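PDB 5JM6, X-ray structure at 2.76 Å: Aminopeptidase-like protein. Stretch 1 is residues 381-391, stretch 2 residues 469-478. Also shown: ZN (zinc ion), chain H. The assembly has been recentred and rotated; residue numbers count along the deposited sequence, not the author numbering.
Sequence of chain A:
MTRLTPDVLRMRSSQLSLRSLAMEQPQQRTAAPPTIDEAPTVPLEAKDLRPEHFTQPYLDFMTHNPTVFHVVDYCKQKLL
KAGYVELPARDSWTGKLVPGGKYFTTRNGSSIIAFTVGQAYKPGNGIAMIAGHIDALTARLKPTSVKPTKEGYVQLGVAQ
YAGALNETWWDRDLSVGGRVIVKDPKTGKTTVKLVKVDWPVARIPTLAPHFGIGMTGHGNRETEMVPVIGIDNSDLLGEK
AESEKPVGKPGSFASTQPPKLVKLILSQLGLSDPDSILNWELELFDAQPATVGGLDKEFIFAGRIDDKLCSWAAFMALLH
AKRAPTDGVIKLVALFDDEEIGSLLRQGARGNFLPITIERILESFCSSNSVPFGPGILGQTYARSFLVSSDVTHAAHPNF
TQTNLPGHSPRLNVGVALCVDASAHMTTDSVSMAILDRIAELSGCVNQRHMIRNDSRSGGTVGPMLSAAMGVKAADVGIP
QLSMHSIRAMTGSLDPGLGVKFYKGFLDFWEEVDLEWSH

Stretch 1 381-391: TYARSFLVSSD
Stretch 2, residues 469-478: AMGVKAADVG

Backbone hydrogen bonds alternate between the two stretches: Leu387 N donates to Lys473 O at 2.7 Å, Ala475 N to Leu387 O (3.1 Å), Ser389 N to Ala475 O (3.0 Å) and Val477 N to Ser389 O (3.1 Å), all near 156-160° at hydrogen. Asp391 N adds a weak, bent bond to Val477 O (3.2 Å, 121°). The two parallel strands so joined, 386-390 and the one ending at Gly478, lie side by side with axes 4.6 Å apart at closest approach and N-to-C directions 17° apart. The register pairs Leu387 with Ala474, Val388 with Ala475, Ser389 with Asp476 and Ser390 with Val477, CA atoms 4.5-5.3 Å apart. CA-H...O contacts reinforce it, from Phe386 CA to Lys473 O (3.2 Å) and from Ser390 CA to Val477 O (3.0 Å). Beyond the strand, Asp391 (chi1 t), its CA-to-CB bond sideways, binds the zinc ion ZN through OD1 (2.0 Å) and OD2 (2.1 Å). Gly478 suits its place because a CB there would clash with Asp391 O.

One face of the sheet carries Val388, Ala475, Ser390 and Val477; Val388 CG1 (chi1 t) meets Val477 CB at 3.6 Å. Phe386 (chi1 t, chi2 -83°) reaches across with CZ 4.0 Å from Ala475 CB, Lys473 O lying over its ring. The other face holds Leu387 (t, p), Ala474, Ser389 and Asp476; small Ala474 leaves its CB 4.1 Å from Leu387 CB.

Before the strands, buried Tyr382 (chi1 m) points toward stretch 2. Met470 CB (chi1 m) sits over its face, 3.7 Å from the centroid of the Tyr382 ring, while Val472 CG2 (chi1 t) touches Tyr382 CD1 at 3.6 Å and Val472 CG1 lies 4.0 Å from Leu387 CB. Gly471, with phi/psi 59/33, leaves the helix in a conformation that favours glycine. Ser385 OG bonds back to Thr381 O (2.8 Å). The stretches bury 752 Å² in all.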

# COMPACT_ATOMS: atom_id res chain seq x y z
N THR A 381 35.44 -17.56 49.59
CA THR A 381 34.88 -18.75 48.98
C THR A 381 34.50 -18.48 47.53
O THR A 381 34.91 -19.21 46.63
CB THR A 381 33.63 -19.24 49.75
OG1 THR A 381 33.98 -19.51 51.11
CG2 THR A 381 33.09 -20.51 49.11
N TYR A 382 33.72 -17.42 47.31
CA TYR A 382 33.28 -17.08 45.96
C TYR A 382 34.47 -16.80 45.04
O TYR A 382 34.45 -17.19 43.87
CB TYR A 382 32.32 -15.88 46.00
CG TYR A 382 30.92 -16.21 46.50
CD1 TYR A 382 30.38 -17.47 46.30
CD2 TYR A 382 30.15 -15.26 47.15
CE1 TYR A 382 29.10 -17.78 46.75
CE2 TYR A 382 28.87 -15.56 47.60
CZ TYR A 382 28.36 -16.82 47.39
OH TYR A 382 27.09 -17.13 47.84
N ALA A 383 35.51 -16.16 45.57
CA ALA A 383 36.68 -15.82 44.76
C ALA A 383 37.47 -17.06 44.33
O ALA A 383 38.24 -17.00 43.37
CB ALA A 383 37.59 -14.87 45.52
N ARG A 384 37.30 -18.16 45.05
CA ARG A 384 37.97 -19.41 44.69
C ARG A 384 37.05 -20.33 43.89
O ARG A 384 37.40 -21.48 43.61
CB ARG A 384 38.49 -20.12 45.94
CG ARG A 384 39.47 -19.28 46.74
CD ARG A 384 40.20 -20.10 47.79
NE ARG A 384 40.30 -19.37 49.05
CZ ARG A 384 41.37 -18.67 49.43
NH1 ARG A 384 42.44 -18.61 48.66
NH2 ARG A 384 41.36 -18.04 50.60
N SER A 385 35.87 -19.83 43.53
CA SER A 385 34.89 -20.67 42.86
C SER A 385 34.84 -20.44 41.36
O SER A 385 35.48 -19.54 40.82
CB SER A 385 33.51 -20.43 43.47
OG SER A 385 33.48 -20.81 44.83
N PHE A 386 34.06 -21.29 40.69
CA PHE A 386 33.76 -21.13 39.27
C PHE A 386 32.39 -21.73 38.99
O PHE A 386 32.07 -22.81 39.48
CB PHE A 386 34.84 -21.79 38.42
CG PHE A 386 34.76 -21.44 36.96
CD1 PHE A 386 33.90 -22.12 36.12
CD2 PHE A 386 35.55 -20.44 36.43
CE1 PHE A 386 33.82 -21.80 34.78
CE2 PHE A 386 35.48 -20.11 35.09
CZ PHE A 386 34.61 -20.80 34.26
N LEU A 387 31.59 -21.04 38.18
CA LEU A 387 30.24 -21.50 37.88
C LEU A 387 30.07 -21.78 36.39
O LEU A 387 30.17 -20.87 35.57
CB LEU A 387 29.20 -20.46 38.31
CG LEU A 387 27.80 -20.76 37.78
CD1 LEU A 387 27.11 -21.84 38.61
CD2 LEU A 387 26.94 -19.51 37.67
N VAL A 388 29.80 -23.03 36.06
CA VAL A 388 29.44 -23.36 34.69
C VAL A 388 27.92 -23.35 34.58
O VAL A 388 27.24 -24.23 35.11
CB VAL A 388 30.01 -24.72 34.25
CG1 VAL A 388 29.48 -25.10 32.87
CG2 VAL A 388 31.53 -24.68 34.25
N SER A 389 27.40 -22.34 33.90
CA SER A 389 25.97 -22.21 33.67
C SER A 389 25.64 -22.85 32.33
O SER A 389 26.04 -22.35 31.29
CB SER A 389 25.54 -20.74 33.69
OG SER A 389 24.22 -20.58 33.20
N SER A 390 24.92 -23.97 32.37
CA SER A 390 24.78 -24.77 31.16
C SER A 390 23.35 -24.85 30.63
O SER A 390 22.47 -25.44 31.26
CB SER A 390 25.33 -26.18 31.41
OG SER A 390 24.50 -26.92 32.30
N ASP A 391 23.15 -24.23 29.47
CA ASP A 391 21.92 -24.36 28.70
C ASP A 391 22.29 -24.89 27.32
O ASP A 391 23.42 -24.70 26.87
CB ASP A 391 21.18 -23.03 28.59
CG ASP A 391 19.69 -23.21 28.31
OD1 ASP A 391 19.27 -24.36 28.10
OD2 ASP A 391 18.95 -22.20 28.30
N ALA A 469 24.97 -12.46 41.12
CA ALA A 469 24.46 -12.55 42.48
C ALA A 469 25.54 -12.97 43.47
O ALA A 469 25.55 -12.52 44.62
CB ALA A 469 23.28 -13.51 42.53
N MET A 470 26.40 -13.90 43.06
CA MET A 470 27.51 -14.35 43.90
C MET A 470 28.90 -13.83 43.52
O MET A 470 29.88 -14.14 44.21
CB MET A 470 27.53 -15.87 43.92
CG MET A 470 26.16 -16.46 44.14
SD MET A 470 26.10 -18.12 43.48
CE MET A 470 26.45 -19.01 44.98
N GLY A 471 29.00 -13.08 42.43
CA GLY A 471 30.29 -12.58 41.98
C GLY A 471 31.30 -13.68 41.68
O GLY A 471 32.51 -13.50 41.88
N VAL A 472 30.80 -14.81 41.21
CA VAL A 472 31.64 -15.97 40.93
C VAL A 472 32.07 -15.96 39.47
O VAL A 472 31.31 -15.57 38.58
CB VAL A 472 30.89 -17.29 41.24
CG1 VAL A 472 31.68 -18.51 40.79
CG2 VAL A 472 30.59 -17.38 42.73
N LYS A 473 33.31 -16.36 39.24
CA LYS A 473 33.84 -16.49 37.90
C LYS A 473 32.99 -17.53 37.16
O LYS A 473 32.61 -18.55 37.74
CB LYS A 473 35.32 -16.86 38.01
CG LYS A 473 36.23 -16.22 37.02
CD LYS A 473 35.53 -15.21 36.17
CE LYS A 473 36.20 -15.17 34.81
NZ LYS A 473 37.52 -14.50 34.85
N ALA A 474 32.65 -17.28 35.90
CA ALA A 474 31.62 -18.08 35.25
C ALA A 474 31.75 -18.15 33.73
O ALA A 474 32.41 -17.33 33.10
CB ALA A 474 30.24 -17.53 35.62
N ALA A 475 31.10 -19.16 33.15
CA ALA A 475 31.03 -19.31 31.70
C ALA A 475 29.69 -19.91 31.30
O ALA A 475 29.08 -20.65 32.08
CB ALA A 475 32.16 -20.18 31.20
N ASP A 476 29.22 -19.59 30.10
CA ASP A 476 28.06 -20.29 29.55
C ASP A 476 28.49 -21.39 28.61
O ASP A 476 29.27 -21.19 27.68
CB ASP A 476 27.10 -19.35 28.83
CG ASP A 476 26.14 -18.67 29.78
OD1 ASP A 476 26.59 -17.88 30.63
OD2 ASP A 476 24.94 -19.00 29.73
N VAL A 477 27.93 -22.56 28.87
CA VAL A 477 28.38 -23.79 28.26
C VAL A 477 27.16 -24.55 27.77
O VAL A 477 26.13 -24.56 28.44
CB VAL A 477 29.20 -24.61 29.28
CG1 VAL A 477 29.27 -26.05 28.92
CG2 VAL A 477 30.59 -24.02 29.43
N GLY A 478 27.24 -25.17 26.60
CA GLY A 478 26.10 -25.92 26.13
C GLY A 478 26.39 -27.07 25.20
O GLY A 478 27.36 -27.08 24.44
ZN ZN H . 17.38 -23.58 28.11